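Local coordinates for protein acetylornithine aminotransferase (Aquifex aeolicus, PDB 2EH6) that catalyses the pyridoxal-phosphate-dependent transfer of an amino group from N(2)-acetyl-L-ornithine to 2-oxoglutarate, a step of arginine biosynthesis, as a homodimer, at residues H82-G87 / L253-V258; H77-H82 / E223-Q228. All blocks are in the same frame, centred on the assembly; numbering follows the deposited sequence.

Contact 1 of 2, residues H82-G87 / L253-V258; sequences HFWTEG and LAREEV
F83 meets L253 where the loop 82-87 runs into strand 87-92, an outermost strand in this chain of the seven-stranded mixed sheet of fold type I of the pyridoxal-phosphate enzymes, to which class-III aminotransferases belong. L253 CD2 lies 3.5 Å from the centroid of the F83 ring and 16° off its normal, a CH-pi contact over one face. W84 CD1 sits over the centre of the opposite face, which sandwiches the phenyl ring between a leucine methyl and an indole edge carbon. The side chains of F83 and L253 run past each other in opposite directions. An alanine in place of F83 removes the ring between L253 CD2 and W84 CD1, and would probably leave a gap there.

Further along, W84 CZ2 approaches R255 CD at 3.9 Å, while T85 CG2 touches R255 CB and also lies over the centre of the indole. The guanidinium is turned 61° from the indole plane and directs NH1 and NH2 at one oxygen, E257 OE1, in its own plane; NE makes a salt bridge with D235. G87 and R255 form an antiparallel non-hydrogen-bonded pair, their CA atoms 3.9 Å apart. Just beyond it, E256 N donates to E86 O at 3.0 Å with an N-H...O angle of 163°, and E256 CG packs 3.6 Å from E86 CB.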
# COMPACT_ATOMS: atom_id res chain seq x y z
N HIS A 82 9.34 16.63 -15.05
CA HIS A 82 8.63 17.79 -14.52
C HIS A 82 9.18 18.28 -13.18
O HIS A 82 8.75 19.32 -12.69
CB HIS A 82 7.14 17.48 -14.36
CG HIS A 82 6.37 17.52 -15.64
ND1 HIS A 82 6.54 16.58 -16.64
CD2 HIS A 82 5.41 18.37 -16.08
CE1 HIS A 82 5.71 16.85 -17.63
NE2 HIS A 82 5.02 17.93 -17.32
N PHE A 83 10.10 17.53 -12.60
CA PHE A 83 10.69 17.91 -11.32
C PHE A 83 11.65 19.09 -11.55
O PHE A 83 12.17 19.26 -12.65
CB PHE A 83 11.42 16.71 -10.70
CG PHE A 83 11.66 16.85 -9.21
CD1 PHE A 83 10.61 17.11 -8.34
CD2 PHE A 83 12.94 16.68 -8.69
CE1 PHE A 83 10.82 17.21 -6.97
CE2 PHE A 83 13.17 16.77 -7.31
CZ PHE A 83 12.10 17.04 -6.45
N TRP A 84 11.89 19.89 -10.51
CA TRP A 84 12.76 21.05 -10.65
C TRP A 84 14.24 20.74 -10.90
O TRP A 84 14.98 21.58 -11.39
CB TRP A 84 12.63 21.97 -9.42
CG TRP A 84 13.13 21.38 -8.14
CD1 TRP A 84 12.46 20.52 -7.32
CD2 TRP A 84 14.42 21.58 -7.55
NE1 TRP A 84 13.25 20.18 -6.25
CE2 TRP A 84 14.46 20.81 -6.36
CE3 TRP A 84 15.55 22.33 -7.91
CZ2 TRP A 84 15.59 20.78 -5.53
CZ3 TRP A 84 16.67 22.30 -7.07
CH2 TRP A 84 16.68 21.52 -5.90
N THR A 85 14.67 19.53 -10.55
CA THR A 85 16.06 19.15 -10.76
C THR A 85 16.16 17.66 -11.07
O THR A 85 15.14 16.99 -11.20
CB THR A 85 16.93 19.49 -9.53
OG1 THR A 85 18.31 19.26 -9.84
CG2 THR A 85 16.53 18.63 -8.33
N GLU A 86 17.38 17.15 -11.20
CA GLU A 86 17.57 15.74 -11.49
C GLU A 86 17.20 14.93 -10.25
O GLU A 86 17.54 15.30 -9.13
CB GLU A 86 19.03 15.45 -11.86
CG GLU A 86 19.56 16.28 -13.02
CD GLU A 86 18.66 16.21 -14.23
OE1 GLU A 86 18.16 15.11 -14.56
OE2 GLU A 86 18.45 17.27 -14.87
N GLY A 87 16.50 13.82 -10.46
CA GLY A 87 16.09 13.00 -9.34
C GLY A 87 15.79 11.57 -9.70
O GLY A 87 15.93 11.16 -10.86
N LEU A 253 9.70 11.00 -5.11
CA LEU A 253 10.66 11.47 -6.09
C LEU A 253 11.61 12.29 -5.24
O LEU A 253 11.18 13.15 -4.47
CB LEU A 253 9.98 12.36 -7.14
CG LEU A 253 10.76 12.66 -8.43
CD1 LEU A 253 9.86 13.41 -9.40
CD2 LEU A 253 12.01 13.46 -8.11
N ALA A 254 12.91 12.01 -5.35
CA ALA A 254 13.91 12.71 -4.56
C ALA A 254 15.06 13.15 -5.44
O ALA A 254 15.48 12.42 -6.34
CB ALA A 254 14.43 11.80 -3.44
N ARG A 255 15.59 14.34 -5.19
CA ARG A 255 16.70 14.80 -5.99
C ARG A 255 17.86 13.81 -5.83
O ARG A 255 17.98 13.15 -4.80
CB ARG A 255 17.10 16.23 -5.60
CG ARG A 255 17.57 16.44 -4.18
CD ARG A 255 17.74 17.94 -3.91
NE ARG A 255 18.34 18.19 -2.60
CZ ARG A 255 19.60 17.93 -2.29
NH1 ARG A 255 20.42 17.41 -3.20
NH2 ARG A 255 20.05 18.17 -1.07
N GLU A 256 18.66 13.70 -6.88
CA GLU A 256 19.81 12.80 -6.95
C GLU A 256 20.61 12.53 -5.68
O GLU A 256 20.85 11.38 -5.32
CB GLU A 256 20.79 13.30 -8.01
CG GLU A 256 20.36 13.09 -9.44
CD GLU A 256 20.35 11.64 -9.84
OE1 GLU A 256 21.04 10.82 -9.20
OE2 GLU A 256 19.65 11.31 -10.82
N GLU A 257 21.06 13.59 -5.02
CA GLU A 257 21.87 13.43 -3.82
C GLU A 257 21.19 12.71 -2.67
O GLU A 257 21.82 11.91 -1.98
CB GLU A 257 22.38 14.78 -3.33
CG GLU A 257 23.17 14.66 -2.04
CD GLU A 257 23.64 15.99 -1.52
OE1 GLU A 257 22.90 16.99 -1.68
OE2 GLU A 257 24.75 16.03 -0.95
N VAL A 258 19.91 12.98 -2.46
CA VAL A 258 19.21 12.31 -1.37
C VAL A 258 18.88 10.88 -1.78
O VAL A 258 19.06 9.94 -1.01
CB VAL A 258 17.91 13.08 -1.01
CG1 VAL A 258 17.19 12.37 0.13
CG2 VAL A 258 18.26 14.50 -0.59
O HOH W 1 17.88 11.04 -12.44

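Contact 2 of 2, residues H77-H82 / E223-Q228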
# COMPACT_ATOMS: atom_id res chain seq x y z
N HIS A 77 10.83 8.45 -15.64
CA HIS A 77 11.37 9.45 -16.55
C HIS A 77 10.38 10.60 -16.75
O HIS A 77 10.76 11.77 -16.73
CB HIS A 77 11.69 8.78 -17.89
CG HIS A 77 12.37 9.68 -18.88
ND1 HIS A 77 12.54 11.03 -18.66
CD2 HIS A 77 12.93 9.43 -20.09
CE1 HIS A 77 13.16 11.58 -19.69
NE2 HIS A 77 13.41 10.62 -20.57
N LYS A 78 9.10 10.27 -16.94
CA LYS A 78 8.09 11.30 -17.14
C LYS A 78 7.88 12.13 -15.88
O LYS A 78 7.65 13.34 -15.97
CB LYS A 78 6.77 10.66 -17.58
CG LYS A 78 6.83 10.01 -18.95
CD LYS A 78 5.62 9.12 -19.18
CE LYS A 78 5.77 8.29 -20.46
NZ LYS A 78 5.78 9.14 -21.68
N LEU A 79 7.96 11.50 -14.72
CA LEU A 79 7.77 12.22 -13.46
C LEU A 79 8.98 13.11 -13.15
O LEU A 79 8.83 14.21 -12.63
CB LEU A 79 7.55 11.24 -12.31
CG LEU A 79 6.23 10.46 -12.30
CD1 LEU A 79 6.25 9.44 -11.16
CD2 LEU A 79 5.06 11.42 -12.13
N VAL A 80 10.17 12.63 -13.47
CA VAL A 80 11.38 13.41 -13.21
C VAL A 80 11.47 14.61 -14.16
O VAL A 80 11.93 15.68 -13.77
CB VAL A 80 12.65 12.54 -13.35
CG1 VAL A 80 13.90 13.38 -13.11
CG2 VAL A 80 12.60 11.38 -12.35
N LYS A 81 11.00 14.43 -15.39
CA LYS A 81 11.03 15.50 -16.39
C LYS A 81 10.35 16.77 -15.89
O LYS A 81 10.75 17.88 -16.26
CB LYS A 81 10.33 15.03 -17.67
CG LYS A 81 10.28 16.10 -18.76
CD LYS A 81 9.48 15.64 -19.97
CE LYS A 81 8.01 15.43 -19.64
NZ LYS A 81 7.22 15.07 -20.85
N HIS A 82 9.34 16.63 -15.05
CA HIS A 82 8.63 17.79 -14.52
C HIS A 82 9.18 18.28 -13.18
O HIS A 82 8.75 19.32 -12.69
CB HIS A 82 7.14 17.48 -14.36
CG HIS A 82 6.37 17.52 -15.64
ND1 HIS A 82 6.54 16.58 -16.64
CD2 HIS A 82 5.41 18.37 -16.08
CE1 HIS A 82 5.71 16.85 -17.63
NE2 HIS A 82 5.02 17.93 -17.32
N GLU A 223 -1.02 22.99 -11.85
CA GLU A 223 0.36 22.76 -12.24
C GLU A 223 0.61 21.28 -12.00
O GLU A 223 -0.06 20.67 -11.16
CB GLU A 223 1.32 23.59 -11.38
CG GLU A 223 1.25 25.09 -11.60
CD GLU A 223 1.49 25.49 -13.04
OE1 GLU A 223 2.37 24.88 -13.69
OE2 GLU A 223 0.82 26.43 -13.53
N PHE A 224 1.56 20.69 -12.72
CA PHE A 224 1.82 19.27 -12.54
C PHE A 224 2.04 18.97 -11.06
O PHE A 224 1.41 18.08 -10.50
CB PHE A 224 3.04 18.84 -13.35
CG PHE A 224 3.09 17.36 -13.58
CD1 PHE A 224 2.29 16.77 -14.56
CD2 PHE A 224 3.88 16.54 -12.78
CE1 PHE A 224 2.28 15.39 -14.74
CE2 PHE A 224 3.88 15.16 -12.95
CZ PHE A 224 3.08 14.59 -13.93
N TYR A 225 2.95 19.72 -10.43
CA TYR A 225 3.20 19.58 -8.99
C TYR A 225 2.80 20.92 -8.38
O TYR A 225 3.18 21.97 -8.89
CB TYR A 225 4.69 19.33 -8.72
CG TYR A 225 5.22 18.05 -9.32
CD1 TYR A 225 4.60 16.82 -9.07
CD2 TYR A 225 6.36 18.07 -10.12
CE1 TYR A 225 5.10 15.65 -9.60
CE2 TYR A 225 6.87 16.90 -10.66
CZ TYR A 225 6.24 15.69 -10.39
OH TYR A 225 6.76 14.53 -10.91
N ALA A 226 2.04 20.88 -7.30
CA ALA A 226 1.59 22.11 -6.65
C ALA A 226 2.72 23.01 -6.16
O ALA A 226 2.58 24.23 -6.12
CB ALA A 226 0.66 21.77 -5.49
N TYR A 227 3.86 22.42 -5.80
CA TYR A 227 4.97 23.22 -5.30
C TYR A 227 5.49 24.20 -6.36
O TYR A 227 6.15 25.18 -6.03
CB TYR A 227 6.12 22.33 -4.81
CG TYR A 227 7.00 21.71 -5.88
CD1 TYR A 227 7.92 22.49 -6.60
CD2 TYR A 227 6.93 20.35 -6.17
CE1 TYR A 227 8.74 21.93 -7.57
CE2 TYR A 227 7.74 19.78 -7.14
CZ TYR A 227 8.65 20.57 -7.84
OH TYR A 227 9.43 19.99 -8.82
N GLN A 228 5.18 23.93 -7.62
CA GLN A 228 5.64 24.78 -8.71
C GLN A 228 4.98 26.16 -8.70
O GLN A 228 5.48 27.10 -9.30
CB GLN A 228 5.38 24.09 -10.05
CG GLN A 228 6.04 22.71 -10.15
CD GLN A 228 5.68 21.98 -11.43
OE1 GLN A 228 4.51 21.91 -11.80
NE2 GLN A 228 6.68 21.43 -12.09
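L79 of helix 70-81 and H82 meet the aromatic residues F224 and Y225 of the loop that follows strand 208-212, in fold type I of the pyridoxal-phosphate enzymes, the fold of class-III aminotransferases. Ahead of them, K78 contributes its carbonyl: K78 O accepts a weak hydrogen bond from H82 ND1 at 3.5 Å.

L79 takes part with both backbone and side chain. Its carbonyl oxygen, L79 O, receives the hydroxyl Y225 OH at 2.7 Å, the donor tilted somewhat from the carbonyl plane, and L79 O itself lies at the edge of the tyrosine ring, near its plane. The L79 side chain crosses that of F224 at about a right angle, and L79 CD2 reaches the rim of the phenyl ring near its plane, 4.0 Å from F224 CE2.

At H82, a CG anti to the carbonyl carbon (chi1 -77°) is set over one face of F224, offset toward the rim, and H82 CD2 comes 3.6 Å from F224 CG. The planes of the H82 and F224 rings are inclined by 32° with centroids 4.2 Å apart, an oblique pairing. F224 in turn directs its edge at Y225, with F224 CD2 over the centre of the phenol face. H82 CB also touches Y225 CE2. Within the loop, Q228 OE1 accepts from Y225 N at 3.0 Å in a nearly straight bond (173°), although the donor stands well above the amide plane.

Contacts 1 and 2 share H82, and their centres lie 10 Å apart. Segment 77-82 runs on into 82-87, and the segments alternate along the sequence. They touch through Y227, whose OH is 3.0 Å from W84 N in a probable hydrogen bond, and through L253, whose CD1 packs 3.6 Å from Y225 OH. Contact 2 lies near the cofactor: the Y225 side chain is about 13 Å from the bound pyridoxal phosphate and about 12 Å from that of K241. E213, an inferred cofactor-binding residue, is nearer to both contacts: its carboxylate accepts from A226 N and Y227 N, and its side chain is about 3 Å from that of Y227 and about 8 Å from that of F83 in contact 1.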